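Long-range contacts in glutathione S-transferase (Sulfitobacter, PDB 4GF0), which binds glutathione and probably catalyses its conjugation to electrophilic compounds: residues A93-A98 and S160-Y165; S104-A109 and E135-C140; A111-G116 and D128-V133; F143-I148 and A181-I186. All coordinates share one frame; numbering follows the deposited sequence.

In the fold
After a thioredoxin-like N-terminal domain, the chain enters the helical domain that holds all four contacts. Contact 1 opens first, on helix 89-111, and closes its loop at the start of helix 162-170. Within that loop lies contact 2, which pairs helix 89-111 with helix 123-148, and within contact 2 in turn lies contact 3, where the turn between those two helices folds back onto the second. Contact 4 starts on helix 123-148, inside the span of contact 1, and closes beyond it on helix 184-194, so the two cross. Packing of A98 on I148 joins contacts 1 and 4, that of M106 on V144 contacts 2 and 4, and V133 against A109 contacts 2 and 3.

Contact 1: A93-A98 and S160-Y165; sequences AQMRSA and SLADPY
M95 carries most of the contact, reaching from helix 89-111 to the first turn of helix 162-170. Its CB stays 4.2 Å from S160 OG; CG, anti to the backbone N (chi1 176°), meets that OG at 3.5 Å and A162 CB at 3.9 Å. SD rests 3.8 Å from both the backbone N and CB of L161. A bend at chi3 (76°) then brings CE to within 4.1 Å of L161 CD1, while the same methyl sits over one face of the R96 guanidinium, towards its rim. An alanine in place of M95 would probably open a gap beside S160 and L161 and leave that face of R96 without its methyl cover. One helical turn on, A98 CB touches A162 CB at 3.9 Å. The helix start that M95 packs against is organised by a capping box: A162 N donates to S160 OG, and S160 N donates to D163 OD2 (2.7 Å). Such a box at this helix is a recognised feature of glutathione transferases. L161 also packs on D73 and A76 of helix 68-78, D163 reaches F189 and M193 of helix 184-194, and S97 bonds to T66 of the second subunit.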
loop_
_atom_site.group_PDB
_atom_site.type_symbol
_atom_site.label_atom_id
_atom_site.label_comp_id
_atom_site.label_asym_id
_atom_site.label_seq_id
_atom_site.Cartn_x
_atom_site.Cartn_y
_atom_site.Cartn_z
ATOM N N ALA A 93 10.519 -3.328 9.357
ATOM C CA ALA A 93 9.101 -3.662 9.431
ATOM C C ALA A 93 8.304 -2.483 9.987
ATOM O O ALA A 93 7.166 -2.233 9.589
ATOM C CB ALA A 93 8.882 -4.934 10.270
ATOM N N GLN A 94 8.902 -1.741 10.909
ATOM C CA GLN A 94 8.228 -0.574 11.453
ATOM C C GLN A 94 8.140 0.514 10.388
ATOM O O GLN A 94 7.156 1.240 10.325
ATOM C CB GLN A 94 8.951 -0.087 12.711
ATOM C CG GLN A 94 8.865 -1.078 13.861
ATOM C CD GLN A 94 9.796 -0.734 14.998
ATOM O OE1 GLN A 94 10.934 -0.305 14.776
ATOM N NE2 GLN A 94 9.329 -0.935 16.232
ATOM N N MET A 95 9.184 0.613 9.565
ATOM C CA MET A 95 9.200 1.520 8.423
ATOM C C MET A 95 8.074 1.133 7.470
ATOM O O MET A 95 7.294 1.978 7.046
ATOM C CB MET A 95 10.545 1.425 7.698
ATOM C CG MET A 95 10.652 2.262 6.425
ATOM S SD MET A 95 12.031 1.719 5.406
ATOM C CE MET A 95 11.339 0.219 4.688
ATOM N N ARG A 96 7.966 -0.152 7.154
ATOM C CA ARG A 96 6.942 -0.592 6.200
ATOM C C ARG A 96 5.535 -0.529 6.772
ATOM O O ARG A 96 4.575 -0.341 6.028
ATOM C CB ARG A 96 7.252 -1.982 5.625
ATOM C CG ARG A 96 8.428 -1.946 4.650
ATOM C CD ARG A 96 8.538 -3.216 3.826
ATOM N NE ARG A 96 9.781 -3.163 3.057
ATOM C CZ ARG A 96 10.928 -3.708 3.454
ATOM N NH1 ARG A 96 10.986 -4.391 4.594
ATOM N NH2 ARG A 96 12.018 -3.569 2.703
ATOM N N SER A 97 5.408 -0.675 8.087
ATOM C CA SER A 97 4.103 -0.550 8.718
ATOM C C SER A 97 3.597 0.857 8.490
ATOM O O SER A 97 2.426 1.060 8.179
ATOM C CB SER A 97 4.194 -0.815 10.219
ATOM O OG SER A 97 2.942 -0.561 10.837
ATOM N N ALA A 98 4.487 1.834 8.642
ATOM C CA ALA A 98 4.104 3.223 8.418
ATOM C C ALA A 98 3.677 3.405 6.969
ATOM O O ALA A 98 2.676 4.063 6.686
ATOM C CB ALA A 98 5.263 4.157 8.749
ATOM N N SER A 160 14.309 7.272 6.688
ATOM C CA SER A 160 14.030 6.034 5.959
ATOM C C SER A 160 12.989 6.288 4.889
ATOM O O SER A 160 12.476 7.398 4.766
ATOM C CB SER A 160 13.507 4.948 6.915
ATOM O OG SER A 160 12.190 5.249 7.360
ATOM N N LEU A 161 12.652 5.247 4.128
ATOM C CA LEU A 161 11.589 5.363 3.130
ATOM C C LEU A 161 10.253 5.847 3.671
ATOM O O LEU A 161 9.456 6.407 2.919
ATOM C CB LEU A 161 11.337 4.022 2.438
ATOM C CG LEU A 161 12.471 3.423 1.623
ATOM C CD1 LEU A 161 11.935 2.107 1.058
ATOM C CD2 LEU A 161 12.913 4.379 0.497
ATOM N N ALA A 162 9.986 5.628 4.956
ATOM C CA ALA A 162 8.698 6.037 5.499
ATOM C C ALA A 162 8.570 7.555 5.509
ATOM O O ALA A 162 7.468 8.090 5.438
ATOM C CB ALA A 162 8.476 5.471 6.898
ATOM N N ASP A 163 9.704 8.248 5.573
ATOM C CA ASP A 163 9.702 9.697 5.738
ATOM C C ASP A 163 9.225 10.502 4.518
ATOM O O ASP A 163 8.374 11.377 4.674
ATOM C CB ASP A 163 11.051 10.175 6.282
ATOM C CG ASP A 163 11.348 9.582 7.643
ATOM O OD1 ASP A 163 10.513 9.784 8.555
ATOM O OD2 ASP A 163 12.387 8.889 7.789
ATOM N N PRO A 164 9.741 10.211 3.309
ATOM C CA PRO A 164 9.175 10.939 2.166
ATOM C C PRO A 164 7.688 10.666 2.001
ATOM O O PRO A 164 6.924 11.562 1.660
ATOM C CB PRO A 164 9.910 10.331 0.970
ATOM C CG PRO A 164 11.212 9.893 1.532
ATOM C CD PRO A 164 10.903 9.392 2.907
ATOM N N TYR A 165 7.301 9.417 2.226
ATOM C CA TYR A 165 5.908 9.011 2.152
ATOM C C TYR A 165 5.077 9.814 3.153
ATOM O O TYR A 165 4.058 10.412 2.783
ATOM C CB TYR A 165 5.795 7.500 2.427
ATOM C CG TYR A 165 4.638 6.800 1.759
ATOM C CD1 TYR A 165 3.469 7.482 1.426
ATOM C CD2 TYR A 165 4.705 5.443 1.483
ATOM C CE1 TYR A 165 2.394 6.820 0.812
ATOM C CE2 TYR A 165 3.657 4.782 0.870
ATOM C CZ TYR A 165 2.505 5.465 0.545
ATOM O OH TYR A 165 1.477 4.770 -0.053
#

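Contact 2: S104-A109 and E135-C140; sequences STMHVA and ETMAAC. With GSH (glutathione), chain D.
M106 and C140 form the centre of the apolar packing between two helix segments that run nearly antiparallel, at 151° with their axes 9.3 Å apart. The M106 side chain is extended, with CG anti to the backbone N (chi1 -165°), and passes C140 CB with three successive atoms: CG at 3.6 Å, then SD and CE slightly farther off. C140 SG lies near M106 CA and also touches the methyl CG2 of T105. M137 crosses M106 at about a right angle; bends at chi2 and chi3 bring its SD to 3.5 Å from M106 O and its CE near M106 CG. The small A109 allows close approach, its CB lying 3.9 Å from M137 SD and 3.6 Å from T136 OG1.

The polar link is indirect. One water donates to A109 O at 2.8 Å and also pairs with T136 OG1 at 2.7 Å, joining a backbone carbonyl of one helix to a side-chain hydroxyl of the other. Q132 O and V133 O of its own helix are weak alternative acceptors for that hydroxyl.

The third kind of contact is with ligand. H107 points away from helix 123-148, and its NE2 lies 3.4 Å from SG2 of glutathione, the sulfur being near the ring plane at the edge. Helix 89-111 thus packs on helix 123-148 on one side and brings H107 to the glutathione sulfur on the other, and the near-antiparallel pair belongs to the all-helical C-terminal domain of the glutathione transferase fold.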
loop_
_atom_site.group_PDB
_atom_site.type_symbol
_atom_site.label_atom_id
_atom_site.label_comp_id
_atom_site.label_asym_id
_atom_site.label_seq_id
_atom_site.Cartn_x
_atom_site.Cartn_y
_atom_site.Cartn_z
ATOM N N SER A 104 -2.998 2.423 2.867
ATOM C CA SER A 104 -4.293 1.757 3.061
ATOM C C SER A 104 -5.299 2.591 3.842
ATOM O O SER A 104 -6.518 2.348 3.765
ATOM C CB SER A 104 -4.084 0.425 3.791
ATOM O OG SER A 104 -3.582 0.638 5.106
ATOM N N THR A 105 -4.806 3.550 4.616
ATOM C CA THR A 105 -5.675 4.273 5.543
ATOM C C THR A 105 -5.623 5.784 5.350
ATOM O O THR A 105 -6.647 6.414 5.092
ATOM C CB THR A 105 -5.346 3.926 7.012
ATOM O OG1 THR A 105 -5.332 2.503 7.169
ATOM C CG2 THR A 105 -6.396 4.509 7.952
ATOM N N MET A 106 -4.439 6.378 5.476
ATOM C CA MET A 106 -4.380 7.835 5.486
ATOM C C MET A 106 -4.569 8.439 4.094
ATOM O O MET A 106 -5.332 9.394 3.930
ATOM C CB MET A 106 -3.091 8.339 6.148
ATOM C CG MET A 106 -3.143 9.822 6.519
ATOM S SD MET A 106 -1.828 10.223 7.697
ATOM C CE MET A 106 -2.102 11.966 8.010
ATOM N N HIS A 107 -3.889 7.888 3.086
ATOM C CA HIS A 107 -4.096 8.370 1.722
ATOM C C HIS A 107 -5.537 8.082 1.331
ATOM O O HIS A 107 -6.189 8.899 0.684
ATOM C CB HIS A 107 -3.125 7.704 0.734
ATOM C CG HIS A 107 -3.113 8.335 -0.629
ATOM N ND1 HIS A 107 -2.170 8.014 -1.578
ATOM C CD2 HIS A 107 -3.925 9.258 -1.196
ATOM C CE1 HIS A 107 -2.399 8.712 -2.679
ATOM N NE2 HIS A 107 -3.453 9.477 -2.473
ATOM N N VAL A 108 -6.035 6.919 1.737
ATOM C CA VAL A 108 -7.404 6.530 1.416
ATOM C C VAL A 108 -8.427 7.509 2.004
ATOM O O VAL A 108 -9.394 7.870 1.326
ATOM C CB VAL A 108 -7.702 5.076 1.851
ATOM C CG1 VAL A 108 -9.204 4.776 1.784
ATOM C CG2 VAL A 108 -6.908 4.097 0.980
ATOM N N ALA A 109 -8.210 7.950 3.245
ATOM C CA ALA A 109 -9.072 8.965 3.849
ATOM C C ALA A 109 -9.043 10.259 3.041
ATOM O O ALA A 109 -10.084 10.872 2.794
ATOM C CB ALA A 109 -8.683 9.232 5.307
ATOM N N GLU A 135 -12.259 15.264 9.719
ATOM C CA GLU A 135 -12.289 14.375 10.874
ATOM C C GLU A 135 -11.497 13.081 10.679
ATOM O O GLU A 135 -10.794 12.649 11.593
ATOM C CB GLU A 135 -13.726 14.097 11.308
ATOM C CG GLU A 135 -14.404 15.352 11.848
ATOM C CD GLU A 135 -15.860 15.137 12.172
ATOM O OE1 GLU A 135 -16.203 14.047 12.679
ATOM O OE2 GLU A 135 -16.665 16.060 11.916
ATOM N N THR A 136 -11.589 12.466 9.501
ATOM C CA THR A 136 -10.838 11.237 9.250
ATOM C C THR A 136 -9.332 11.501 9.174
ATOM O O THR A 136 -8.534 10.695 9.647
ATOM C CB THR A 136 -11.301 10.498 7.974
ATOM O OG1 THR A 136 -11.121 11.345 6.832
ATOM C CG2 THR A 136 -12.758 10.097 8.092
ATOM N N MET A 137 -8.945 12.623 8.575
ATOM C CA MET A 137 -7.526 12.974 8.493
ATOM C C MET A 137 -6.955 13.364 9.854
ATOM O O MET A 137 -5.791 13.093 10.143
ATOM C CB MET A 137 -7.281 14.093 7.470
ATOM C CG MET A 137 -7.474 13.658 6.020
ATOM S SD MET A 137 -6.318 12.386 5.443
ATOM C CE MET A 137 -4.823 13.346 5.254
ATOM N N ALA A 138 -7.776 13.990 10.695
ATOM C CA ALA A 138 -7.330 14.338 12.038
ATOM C C ALA A 138 -7.090 13.060 12.835
ATOM O O ALA A 138 -6.119 12.959 13.598
ATOM C CB ALA A 138 -8.355 15.209 12.741
ATOM N N ALA A 139 -7.966 12.076 12.649
ATOM C CA ALA A 139 -7.828 10.806 13.353
ATOM C C ALA A 139 -6.570 10.093 12.877
ATOM O O ALA A 139 -5.853 9.473 13.671
ATOM C CB ALA A 139 -9.075 9.921 13.155
ATOM N N CYS A 140 -6.283 10.197 11.582
ATOM C CA CYS A 140 -5.054 9.623 11.048
ATOM C C CYS A 140 -3.843 10.345 11.623
ATOM O O CYS A 140 -2.857 9.707 12.008
ATOM C CB CYS A 140 -5.043 9.686 9.520
ATOM S SG CYS A 140 -6.148 8.465 8.761
HETATM N N1 GSH D . -2.201 3.360 -4.247
HETATM C CA1 GSH D . -1.633 4.319 -5.166
HETATM C C1 GSH D . -0.214 4.607 -4.790
HETATM O O11 GSH D . 0.646 4.832 -5.685
HETATM O O12 GSH D . 0.121 4.652 -3.576
HETATM C CB1 GSH D . -2.405 5.617 -5.106
HETATM C CG1 GSH D . -2.093 6.392 -6.389
HETATM C CD1 GSH D . -3.051 7.583 -6.503
HETATM O OE1 GSH D . -4.251 7.457 -6.255
HETATM N N2 GSH D . -2.513 8.877 -6.912
HETATM C CA2 GSH D . -3.401 10.007 -7.036
HETATM C C2 GSH D . -3.911 10.027 -8.453
HETATM O O2 GSH D . -3.227 9.595 -9.371
HETATM C CB2 GSH D . -2.685 11.287 -6.748
HETATM S SG2 GSH D . -2.221 11.345 -5.025
HETATM N N3 GSH D . -5.237 10.546 -8.765
HETATM C CA3 GSH D . -5.674 10.551 -10.156
HETATM C C3 GSH D . -7.132 10.183 -10.276
HETATM O O31 GSH D . -7.725 9.601 -9.322
HETATM O O32 GSH D . -7.765 10.440 -11.350
HETATM O O HOH W 1 -12.131 10.315 4.546
#

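Contact 3: A111-G116 and D128-V133; sequences AHKMRG and DMTAQV. With GSH (glutathione), chain D.
M129 sets its sulfur at the edge of the H112 imidazole, in the plane of the ring rather than over a face: SD is 3.7 Å from H112 CD2. A bend at chi3 (-67°) then carries the methyl CE to G116, 3.6 Å from its CA, where a CB would collide with it. Beside this pair the backbones come close, K113 CA being 4.4 Å from T130 CA. T130 OG1 lies 2.9 Å from K113 O and can donate its single proton there or to F126 O. V133 CG2 completes the packing, 3.8 Å from K113 CB. The polar ends find partners beyond the two segments: K113 NZ forms a salt bridge with D176, while H112 bonds through ND1 to V108 O and through NE2 to H112 of the second subunit. R115 points away, and its guanidinium face covers the C3 carboxylate of glutathione, with C3 3.7 Å above its centre and O31 3.4 Å from NE. An alanine here would probably leave that carboxylate without a positive neighbour on this side. This turn between helices 89-111 and 123-148 therefore contributes to both the dimer interface and the glutathione site of the transferase fold.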
loop_
_atom_site.group_PDB
_atom_site.type_symbol
_atom_site.label_atom_id
_atom_site.label_comp_id
_atom_site.label_asym_id
_atom_site.label_seq_id
_atom_site.Cartn_x
_atom_site.Cartn_y
_atom_site.Cartn_z
ATOM N N ALA A 111 -8.368 10.571 -0.089
ATOM C CA ALA A 111 -8.904 10.322 -1.427
ATOM C C ALA A 111 -10.413 10.489 -1.472
ATOM O O ALA A 111 -10.983 10.728 -2.538
ATOM C CB ALA A 111 -8.518 8.928 -1.906
ATOM N N HIS A 112 -11.058 10.373 -0.318
ATOM C CA HIS A 112 -12.509 10.536 -0.260
ATOM C C HIS A 112 -12.952 11.988 -0.423
ATOM O O HIS A 112 -14.149 12.267 -0.559
ATOM C CB HIS A 112 -13.079 9.928 1.026
ATOM C CG HIS A 112 -13.169 8.441 0.993
ATOM N ND1 HIS A 112 -12.060 7.613 1.087
ATOM C CD2 HIS A 112 -14.231 7.617 0.836
ATOM C CE1 HIS A 112 -12.446 6.356 1.014
ATOM N NE2 HIS A 112 -13.763 6.330 0.863
ATOM N N LYS A 113 -12.001 12.915 -0.415
ATOM C CA LYS A 113 -12.342 14.322 -0.603
ATOM C C LYS A 113 -12.750 14.620 -2.041
ATOM O O LYS A 113 -13.787 15.251 -2.278
ATOM C CB LYS A 113 -11.184 15.238 -0.189
ATOM C CG LYS A 113 -11.552 16.720 -0.234
ATOM C CD LYS A 113 -10.525 17.593 0.479
ATOM C CE LYS A 113 -9.292 17.832 -0.362
ATOM N NZ LYS A 113 -8.370 18.809 0.299
ATOM N N MET A 114 -11.934 14.170 -2.993
ATOM C CA MET A 114 -12.129 14.482 -4.406
ATOM C C MET A 114 -12.447 13.282 -5.297
ATOM O O MET A 114 -12.911 13.457 -6.425
ATOM C CB MET A 114 -10.886 15.181 -4.969
ATOM C CG MET A 114 -10.576 16.535 -4.356
ATOM S SD MET A 114 -11.923 17.717 -4.583
ATOM C CE MET A 114 -11.034 19.272 -4.475
ATOM N N ARG A 115 -12.172 12.073 -4.813
ATOM C CA ARG A 115 -12.359 10.873 -5.629
ATOM C C ARG A 115 -13.442 9.966 -5.060
ATOM O O ARG A 115 -13.351 8.742 -5.161
ATOM C CB ARG A 115 -11.050 10.082 -5.766
ATOM C CG ARG A 115 -9.840 10.930 -6.093
ATOM C CD ARG A 115 -9.962 11.595 -7.444
ATOM N NE ARG A 115 -8.781 12.405 -7.739
ATOM C CZ ARG A 115 -8.674 13.233 -8.771
ATOM N NH1 ARG A 115 -9.682 13.373 -9.617
ATOM N NH2 ARG A 115 -7.554 13.923 -8.956
ATOM N N GLY A 116 -14.468 10.572 -4.472
ATOM C CA GLY A 116 -15.593 9.824 -3.942
ATOM C C GLY A 116 -16.242 8.920 -4.975
ATOM O O GLY A 116 -16.803 7.878 -4.630
ATOM N N ASP A 128 -21.333 13.998 1.575
ATOM C CA ASP A 128 -21.205 13.338 2.869
ATOM C C ASP A 128 -19.739 12.954 3.091
ATOM O O ASP A 128 -19.139 13.316 4.105
ATOM C CB ASP A 128 -22.094 12.086 2.890
ATOM C CG ASP A 128 -22.089 11.370 4.227
ATOM O OD1 ASP A 128 -21.468 11.870 5.189
ATOM O OD2 ASP A 128 -22.729 10.299 4.320
ATOM N N MET A 129 -19.162 12.242 2.134
ATOM C CA MET A 129 -17.787 11.759 2.282
ATOM C C MET A 129 -16.790 12.916 2.375
ATOM O O MET A 129 -15.852 12.892 3.176
ATOM C CB MET A 129 -17.417 10.802 1.134
ATOM C CG MET A 129 -18.214 9.484 1.162
ATOM S SD MET A 129 -17.758 8.319 -0.146
ATOM C CE MET A 129 -18.316 9.218 -1.598
ATOM N N THR A 130 -16.994 13.933 1.550
ATOM C CA THR A 130 -16.125 15.101 1.565
ATOM C C THR A 130 -16.148 15.788 2.935
ATOM O O THR A 130 -15.106 16.190 3.451
ATOM C CB THR A 130 -16.525 16.075 0.446
ATOM O OG1 THR A 130 -16.261 15.449 -0.819
ATOM C CG2 THR A 130 -15.744 17.381 0.547
ATOM N N ALA A 131 -17.330 15.877 3.540
ATOM C CA ALA A 131 -17.485 16.561 4.825
ATOM C C ALA A 131 -16.751 15.864 5.974
ATOM O O ALA A 131 -16.430 16.497 6.983
ATOM C CB ALA A 131 -18.964 16.738 5.160
ATOM N N GLN A 132 -16.482 14.568 5.824
ATOM C CA GLN A 132 -15.857 13.797 6.893
ATOM C C GLN A 132 -14.335 13.875 6.872
ATOM O O GLN A 132 -13.690 13.491 7.846
ATOM C CB GLN A 132 -16.270 12.323 6.832
ATOM C CG GLN A 132 -17.758 12.080 6.708
ATOM C CD GLN A 132 -18.576 12.900 7.683
ATOM O OE1 GLN A 132 -18.218 13.047 8.855
ATOM N NE2 GLN A 132 -19.686 13.447 7.198
ATOM N N VAL A 133 -13.769 14.366 5.774
ATOM C CA VAL A 133 -12.310 14.372 5.591
ATOM C C VAL A 133 -11.511 15.107 6.685
ATOM O O VAL A 133 -10.454 14.622 7.100
ATOM C CB VAL A 133 -11.904 14.861 4.170
ATOM C CG1 VAL A 133 -10.381 14.960 4.026
ATOM C CG2 VAL A 133 -12.445 13.910 3.113
HETATM N N1 GSH D . -2.201 3.360 -4.247
HETATM C CA1 GSH D . -1.633 4.319 -5.166
HETATM C C1 GSH D . -0.214 4.607 -4.790
HETATM O O11 GSH D . 0.646 4.832 -5.685
HETATM O O12 GSH D . 0.121 4.652 -3.576
HETATM C CB1 GSH D . -2.405 5.617 -5.106
HETATM C CG1 GSH D . -2.093 6.392 -6.389
HETATM C CD1 GSH D . -3.051 7.583 -6.503
HETATM O OE1 GSH D . -4.251 7.457 -6.255
HETATM N N2 GSH D . -2.513 8.877 -6.912
HETATM C CA2 GSH D . -3.401 10.007 -7.036
HETATM C C2 GSH D . -3.911 10.027 -8.453
HETATM O O2 GSH D . -3.227 9.595 -9.371
HETATM C CB2 GSH D . -2.685 11.287 -6.748
HETATM S SG2 GSH D . -2.221 11.345 -5.025
HETATM N N3 GSH D . -5.237 10.546 -8.765
HETATM C CA3 GSH D . -5.674 10.551 -10.156
HETATM C C3 GSH D . -7.132 10.183 -10.276
HETATM O O31 GSH D . -7.725 9.601 -9.322
HETATM O O32 GSH D . -7.765 10.440 -11.350
#

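Contact 4: F143-I148 and A181-I186; sequences FVESDI and AAYPKI
E145 reaches from helix 123-148 to the beginning of helix 184-194 and presents its carboxylate to two backbone amides. OE2 accepts from K185 N at 2.9 Å, nearly straight (164°), and OE1 accepts from I186 N at 3.0 Å with a more bent angle of 148°. Both oxygens use their syn lone pairs, so the two bonds together fix the rotation of the carboxylate. The group is placed by CG lying anti to the backbone N and by a turn at chi2 (77°). These amides belong to the first turn of the helix, which has no preceding turn to supply their acceptors; P184, also in that turn, has no amide hydrogen and instead packs its CD 3.4 Å from OE2. The partial positive charge of the helix start would probably favour the ionised carboxylate.

K185 NZ has a different partner: it makes a weak bond to E145 O (2.9 Å) and another hydrogen bond to L149 O. Y183, at the N-cap position, uses OH to bond D142 OD1, with A138 O a probable alternative partner, and its carbonyl to accept from T187 OG1, while its ring packs obliquely against E145 CB. Next to the carboxylate, V144 CG1 touches I186 CD1 at 3.8 Å, the two side chains crossing at about a right angle. A glutamate of helix 123-148 thus accepts from two first-turn amides of helix 184-194, joining two helices of the transferase's C-terminal domain.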
loop_
_atom_site.group_PDB
_atom_site.type_symbol
_atom_site.label_atom_id
_atom_site.label_comp_id
_atom_site.label_asym_id
_atom_site.label_seq_id
_atom_site.Cartn_x
_atom_site.Cartn_y
_atom_site.Cartn_z
ATOM N N PHE A 143 -3.050 9.180 15.096
ATOM C CA PHE A 143 -2.317 7.920 15.070
ATOM C C PHE A 143 -0.861 8.074 14.645
ATOM O O PHE A 143 0.024 7.410 15.195
ATOM C CB PHE A 143 -3.012 6.916 14.156
ATOM C CG PHE A 143 -2.387 5.555 14.184
ATOM C CD1 PHE A 143 -2.685 4.670 15.206
ATOM C CD2 PHE A 143 -1.501 5.164 13.201
ATOM C CE1 PHE A 143 -2.111 3.410 15.245
ATOM C CE2 PHE A 143 -0.917 3.910 13.236
ATOM C CZ PHE A 143 -1.228 3.030 14.258
ATOM N N VAL A 144 -0.606 8.914 13.646
ATOM C CA VAL A 144 0.762 9.203 13.247
ATOM C C VAL A 144 1.547 9.729 14.443
ATOM O O VAL A 144 2.648 9.257 14.731
ATOM C CB VAL A 144 0.812 10.248 12.110
ATOM C CG1 VAL A 144 2.230 10.797 11.944
ATOM C CG2 VAL A 144 0.330 9.628 10.808
ATOM N N GLU A 145 0.960 10.701 15.133
ATOM C CA GLU A 145 1.610 11.376 16.249
ATOM C C GLU A 145 1.888 10.411 17.404
ATOM O O GLU A 145 2.938 10.472 18.031
ATOM C CB GLU A 145 0.747 12.564 16.711
ATOM C CG GLU A 145 1.299 13.362 17.884
ATOM C CD GLU A 145 2.427 14.298 17.484
ATOM O OE1 GLU A 145 2.675 14.474 16.267
ATOM O OE2 GLU A 145 3.067 14.871 18.389
ATOM N N SER A 146 0.964 9.496 17.658
ATOM C CA SER A 146 1.064 8.639 18.835
ATOM C C SER A 146 1.753 7.306 18.555
ATOM O O SER A 146 2.341 6.710 19.456
ATOM C CB SER A 146 -0.325 8.375 19.406
ATOM O OG SER A 146 -1.056 7.544 18.525
ATOM N N ASP A 147 1.685 6.831 17.314
ATOM C CA ASP A 147 2.052 5.441 17.037
ATOM C C ASP A 147 2.965 5.196 15.843
ATOM O O ASP A 147 3.396 4.068 15.613
ATOM C CB ASP A 147 0.789 4.595 16.888
ATOM C CG ASP A 147 0.163 4.253 18.221
ATOM O OD1 ASP A 147 0.263 3.085 18.642
ATOM O OD2 ASP A 147 -0.423 5.156 18.846
ATOM N N ILE A 148 3.266 6.236 15.081
ATOM C CA ILE A 148 4.150 6.061 13.932
ATOM C C ILE A 148 5.433 6.859 14.074
ATOM O O ILE A 148 6.527 6.317 13.916
ATOM C CB ILE A 148 3.454 6.446 12.615
ATOM C CG1 ILE A 148 2.350 5.437 12.300
ATOM C CG2 ILE A 148 4.471 6.528 11.469
ATOM C CD1 ILE A 148 1.670 5.675 10.969
ATOM N N ALA A 181 0.091 22.055 13.120
ATOM C CA ALA A 181 0.614 22.686 14.328
ATOM C C ALA A 181 0.072 22.071 15.620
ATOM O O ALA A 181 0.684 22.196 16.682
ATOM C CB ALA A 181 0.309 24.160 14.295
ATOM N N ALA A 182 -1.078 21.412 15.539
ATOM C CA ALA A 182 -1.661 20.778 16.722
ATOM C C ALA A 182 -0.899 19.504 17.096
ATOM O O ALA A 182 -1.146 18.909 18.145
ATOM C CB ALA A 182 -3.129 20.479 16.499
ATOM N N TYR A 183 0.034 19.099 16.237
ATOM C CA TYR A 183 0.790 17.863 16.428
ATOM C C TYR A 183 2.273 18.169 16.502
ATOM O O TYR A 183 2.909 18.361 15.462
ATOM C CB TYR A 183 0.527 16.922 15.249
ATOM C CG TYR A 183 -0.939 16.619 15.059
ATOM C CD1 TYR A 183 -1.531 15.554 15.715
ATOM C CD2 TYR A 183 -1.732 17.399 14.236
ATOM C CE1 TYR A 183 -2.874 15.272 15.550
ATOM C CE2 TYR A 183 -3.073 17.127 14.069
ATOM C CZ TYR A 183 -3.637 16.058 14.730
ATOM O OH TYR A 183 -4.973 15.778 14.567
ATOM N N PRO A 184 2.828 18.231 17.724
ATOM C CA PRO A 184 4.217 18.683 17.882
ATOM C C PRO A 184 5.240 17.826 17.137
ATOM O O PRO A 184 6.130 18.391 16.497
ATOM C CB PRO A 184 4.452 18.641 19.406
ATOM C CG PRO A 184 3.271 17.926 19.993
ATOM C CD PRO A 184 2.139 18.078 19.021
ATOM N N LYS A 185 5.117 16.499 17.191
ATOM C CA LYS A 185 6.081 15.646 16.499
ATOM C C LYS A 185 5.962 15.746 14.981
ATOM O O LYS A 185 6.974 15.764 14.277
ATOM C CB LYS A 185 5.999 14.197 16.984
ATOM C CG LYS A 185 6.577 14.006 18.385
ATOM C CD LYS A 185 6.829 12.539 18.685
ATOM C CE LYS A 185 5.522 11.803 18.801
ATOM N NZ LYS A 185 5.701 10.330 18.928
ATOM N N ILE A 186 4.733 15.829 14.479
ATOM C CA ILE A 186 4.525 16.034 13.050
ATOM C C ILE A 186 5.130 17.371 12.639
ATOM O O ILE A 186 5.763 17.476 11.595
ATOM C CB ILE A 186 3.025 15.982 12.664
ATOM C CG1 ILE A 186 2.489 14.557 12.826
ATOM C CG2 ILE A 186 2.820 16.447 11.224
ATOM C CD1 ILE A 186 1.020 14.400 12.427
#